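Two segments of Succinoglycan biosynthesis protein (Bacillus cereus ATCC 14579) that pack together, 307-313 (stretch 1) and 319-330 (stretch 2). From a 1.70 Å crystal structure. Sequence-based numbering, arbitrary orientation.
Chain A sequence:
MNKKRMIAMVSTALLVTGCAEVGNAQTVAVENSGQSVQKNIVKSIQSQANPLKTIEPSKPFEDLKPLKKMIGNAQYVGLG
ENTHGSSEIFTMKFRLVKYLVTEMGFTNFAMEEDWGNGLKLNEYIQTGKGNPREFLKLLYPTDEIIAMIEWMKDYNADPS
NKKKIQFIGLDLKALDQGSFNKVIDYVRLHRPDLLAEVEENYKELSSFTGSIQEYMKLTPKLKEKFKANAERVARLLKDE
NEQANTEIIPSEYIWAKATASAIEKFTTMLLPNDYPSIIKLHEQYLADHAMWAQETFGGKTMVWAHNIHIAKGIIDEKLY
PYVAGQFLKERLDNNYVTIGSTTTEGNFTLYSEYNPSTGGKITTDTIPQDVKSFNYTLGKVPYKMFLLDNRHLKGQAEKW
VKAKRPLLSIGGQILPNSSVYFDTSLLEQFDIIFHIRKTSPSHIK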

# COMPACT_ATOMS: atom_id res chain seq x y z
N ASN A 307 -3.36 0.42 6.45
CA ASN A 307 -3.89 -0.79 7.08
C ASN A 307 -5.17 -1.21 6.38
O ASN A 307 -5.40 -2.39 6.11
N ILE A 308 -6.03 -0.23 6.11
CA ILE A 308 -7.31 -0.49 5.47
C ILE A 308 -7.22 -1.34 4.19
O ILE A 308 -8.02 -2.26 4.00
N HIS A 309 -6.27 -1.02 3.33
CA HIS A 309 -6.12 -1.73 2.06
C HIS A 309 -5.42 -3.08 2.11
O HIS A 309 -5.71 -3.94 1.28
N ILE A 310 -4.51 -3.28 3.06
CA ILE A 310 -3.81 -4.55 3.13
C ILE A 310 -4.51 -5.60 4.00
O ILE A 310 -4.22 -6.79 3.90
N ALA A 311 -5.46 -5.15 4.83
CA ALA A 311 -6.20 -6.04 5.74
C ALA A 311 -6.95 -7.18 5.07
O ALA A 311 -7.43 -7.06 3.94
N LYS A 312 -7.07 -8.29 5.79
CA LYS A 312 -7.76 -9.46 5.29
C LYS A 312 -9.27 -9.23 5.26
O LYS A 312 -9.99 -9.85 4.48
N GLY A 313 -9.74 -8.32 6.12
CA GLY A 313 -11.17 -8.05 6.19
C GLY A 313 -11.56 -6.58 6.12
O GLY A 313 -10.81 -5.75 5.63
N LEU A 319 -16.86 3.34 4.42
CA LEU A 319 -15.96 3.94 3.42
C LEU A 319 -15.31 2.90 2.54
O LEU A 319 -15.09 3.12 1.35
N TYR A 320 -15.00 1.75 3.12
CA TYR A 320 -14.37 0.67 2.35
C TYR A 320 -15.02 -0.67 2.62
O TYR A 320 -14.49 -1.48 3.38
N PRO A 321 -16.18 -0.93 1.99
CA PRO A 321 -16.91 -2.20 2.15
C PRO A 321 -16.16 -3.35 1.48
O PRO A 321 -16.45 -4.52 1.71
N TYR A 322 -15.20 -2.99 0.62
CA TYR A 322 -14.36 -3.98 -0.05
C TYR A 322 -12.95 -3.42 0.01
O TYR A 322 -12.76 -2.20 -0.04
N VAL A 323 -11.96 -4.29 0.16
CA VAL A 323 -10.58 -3.84 0.20
C VAL A 323 -9.68 -4.82 -0.54
O VAL A 323 -9.96 -6.01 -0.62
N ALA A 324 -8.60 -4.28 -1.11
CA ALA A 324 -7.63 -5.07 -1.87
C ALA A 324 -7.17 -6.30 -1.10
O ALA A 324 -7.10 -7.40 -1.65
N GLY A 325 -6.86 -6.10 0.18
CA GLY A 325 -6.39 -7.18 1.03
C GLY A 325 -7.25 -8.43 1.07
O GLY A 325 -6.72 -9.53 1.15
N GLN A 326 -8.57 -8.29 1.03
CA GLN A 326 -9.41 -9.48 1.08
C GLN A 326 -9.36 -10.23 -0.25
O GLN A 326 -9.48 -11.45 -0.28
N PHE A 327 -9.18 -9.50 -1.35
CA PHE A 327 -9.09 -10.14 -2.66
C PHE A 327 -7.77 -10.88 -2.80
O PHE A 327 -7.70 -11.91 -3.46
N LEU A 328 -6.72 -10.34 -2.19
CA LEU A 328 -5.41 -10.98 -2.23
C LEU A 328 -5.45 -12.24 -1.36
O LEU A 328 -4.88 -13.27 -1.72
N LYS A 329 -6.13 -12.16 -0.22
CA LYS A 329 -6.21 -13.32 0.67
C LYS A 329 -7.01 -14.44 -0.01
O LYS A 329 -6.64 -15.61 0.08
N GLU A 330 -8.09 -14.07 -0.69
CA GLU A 330 -8.94 -15.04 -1.38
C GLU A 330 -8.20 -15.76 -2.50
O GLU A 330 -8.22 -17.00 -2.60

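The contact between the two stretches buries 489 Å², both sides summed, and joins the last turn of the helix in stretch 1, with the loop that follows it, to the loop and helix start of stretch 2. Apolar packing gathers around Ile308, Tyr320 and Val323, whose CA-to-CB bonds all point toward the opposite stretch. Ile308, with chi1 and chi2 both m, brings its CG2 methyl to 3.6 Å from CD2 of Tyr320 and 4.0 Å from CG1 of Val323, so that one branch of the isoleucine touches both partners. Val323 (chi1 -62°, m) sits at the N-cap position of the second helix and meets mainly main-chain oxygens of stretch 1. Its CG1 lies 3.3 Å from Ile308 O, while its CG2 is 3.4 Å from Gly313 O and 3.7 Å from Ala311 O. Val323 CG2 also approaches Ile308 O, at 3.8 Å.

The aromatic contact pairs His309 with Tyr320. The CA-to-CB bond of His309 points sideways, but its m rotamer (chi2 -72°) carries the end of the side chain nearer to stretch 2. Tyr320 is also m (chi2 -76°), and the rings form an edge-to-face pair, with the edge of His309 directed at the face of Tyr320. Their centroids are 4.9 Å apart, their planes meet at 76°, and the nearest atoms, His309 CE1 and Tyr320 CE1, are separated by 3.5 Å. A water links the polar ends of the same two side chains, hydrogen-bonded to His309 NE2 at 2.7 Å and to Tyr320 OH at 2.6 Å. His309 ND1 is satisfied elsewhere in the structure, leaving both ring nitrogens with partners.

The direct hydrogen bond across the contact is made by the backbone: Gly325 N donates to His309 O over 2.7 Å. The CB of Ala324, set sideways, packs 3.6 Å from that same carbonyl oxygen, His309 O. The absence of a side chain at Gly325 allows this close approach, for a CB there would point toward stretch 1 and fall 1.9 Å from Ala311 O and 2.5 Å from Ile310 O. Instead, Gly325 CA makes a CA-H...O contact with Ala311 O at 3.1 Å. The CA-to-CB bond of Ile310 points away (chi1 64°, p), its side chain comes no nearer than 5.6 Å to stretch 2, and the residue takes part here through its backbone.

Farther along, the CB of Gln326 lies 3.2 Å from Lys312 O; the side chain beyond it has chi1 74° (p). The two lysines meet through their aliphatic portions, with Lys312 CD 4.3 Å from Lys329 CE. Lys329 starts toward stretch 1 (chi1 t, chi2 p, then t and t), whereas the CA-to-CB bond of Lys312 points away and its chain follows m, t, m, t. Each NZ is hydrogen-bonded elsewhere in the structure, so the like charges have other partners while the methylene groups come together.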

# COMPACT_ATOMS: atom_id res chain seq x y z
CB ASN A 307 -4.24 -0.55 8.55
CG ASN A 307 -3.05 -0.67 9.48
OD1 ASN A 307 -1.98 -1.15 9.10
ND2 ASN A 307 -3.25 -0.26 10.73
CB ILE A 308 -8.01 0.84 5.13
CG1 ILE A 308 -8.39 1.56 6.42
CG2 ILE A 308 -9.22 0.57 4.23
CD1 ILE A 308 -9.42 0.84 7.27
CB HIS A 309 -5.43 -0.82 1.04
CG HIS A 309 -6.19 0.43 0.74
ND1 HIS A 309 -7.35 0.44 -0.00
CD2 HIS A 309 -5.98 1.72 1.12
CE1 HIS A 309 -7.83 1.67 -0.07
NE2 HIS A 309 -7.01 2.46 0.60
CB ILE A 310 -2.34 -4.37 3.63
CG1 ILE A 310 -2.31 -3.83 5.05
CG2 ILE A 310 -1.59 -3.45 2.68
CD1 ILE A 310 -2.21 -4.91 6.12
CB ALA A 311 -7.17 -5.22 6.58
CB LYS A 312 -7.45 -10.67 6.18
CG LYS A 312 -5.99 -11.04 6.19
CD LYS A 312 -5.71 -12.23 7.09
CE LYS A 312 -5.79 -11.86 8.56
NZ LYS A 312 -5.46 -13.03 9.44
CB LEU A 319 -14.87 4.76 4.11
CG LEU A 319 -15.29 6.09 4.74
CD1 LEU A 319 -14.06 6.84 5.21
CD2 LEU A 319 -16.05 6.92 3.71
CB TYR A 320 -12.88 0.61 2.69
CG TYR A 320 -12.12 1.77 2.12
CD1 TYR A 320 -11.81 1.82 0.76
CD2 TYR A 320 -11.73 2.84 2.92
CE1 TYR A 320 -11.13 2.90 0.22
CE2 TYR A 320 -11.05 3.94 2.39
CZ TYR A 320 -10.76 3.96 1.03
OH TYR A 320 -10.10 5.04 0.49
CB PRO A 321 -18.25 -1.90 1.48
CG PRO A 321 -17.87 -0.95 0.40
CD PRO A 321 -16.93 -0.01 1.12
CB TYR A 322 -14.76 -4.17 -1.52
CG TYR A 322 -16.18 -4.64 -1.70
CD1 TYR A 322 -17.22 -3.73 -1.86
CD2 TYR A 322 -16.51 -6.00 -1.63
CE1 TYR A 322 -18.55 -4.15 -1.95
CE2 TYR A 322 -17.83 -6.43 -1.71
CZ TYR A 322 -18.85 -5.50 -1.87
OH TYR A 322 -20.16 -5.91 -1.91
CB VAL A 323 -10.05 -3.67 1.66
CG1 VAL A 323 -10.86 -2.61 2.38
CG2 VAL A 323 -10.11 -4.99 2.39
CB ALA A 324 -6.43 -4.20 -2.23
CB GLN A 326 -10.85 -9.11 1.46
CG GLN A 326 -11.66 -8.44 0.39
CD GLN A 326 -12.93 -7.82 0.94
OE1 GLN A 326 -13.55 -8.37 1.86
NE2 GLN A 326 -13.31 -6.68 0.39
CB PHE A 327 -9.22 -9.10 -3.77
CG PHE A 327 -10.55 -8.43 -3.81
CD1 PHE A 327 -10.65 -7.05 -3.71
CD2 PHE A 327 -11.72 -9.19 -3.90
CE1 PHE A 327 -11.88 -6.43 -3.70
CE2 PHE A 327 -12.97 -8.58 -3.89
CZ PHE A 327 -13.05 -7.19 -3.79
CB LEU A 328 -4.32 -10.04 -1.72
CG LEU A 328 -3.98 -8.86 -2.63
CD1 LEU A 328 -3.08 -7.87 -1.88
CD2 LEU A 328 -3.28 -9.37 -3.89
CB LYS A 329 -6.87 -12.94 2.00
CG LYS A 329 -6.94 -14.09 3.01
CD LYS A 329 -5.55 -14.56 3.42
CE LYS A 329 -5.62 -15.65 4.49
NZ LYS A 329 -4.28 -16.24 4.80
CB GLU A 330 -10.16 -14.35 -2.00
CG GLU A 330 -11.17 -13.85 -0.99
CD GLU A 330 -12.25 -12.99 -1.63
OE1 GLU A 330 -12.84 -13.43 -2.64
OE2 GLU A 330 -12.51 -11.88 -1.11
O HOH W 1 -7.56 5.12 0.95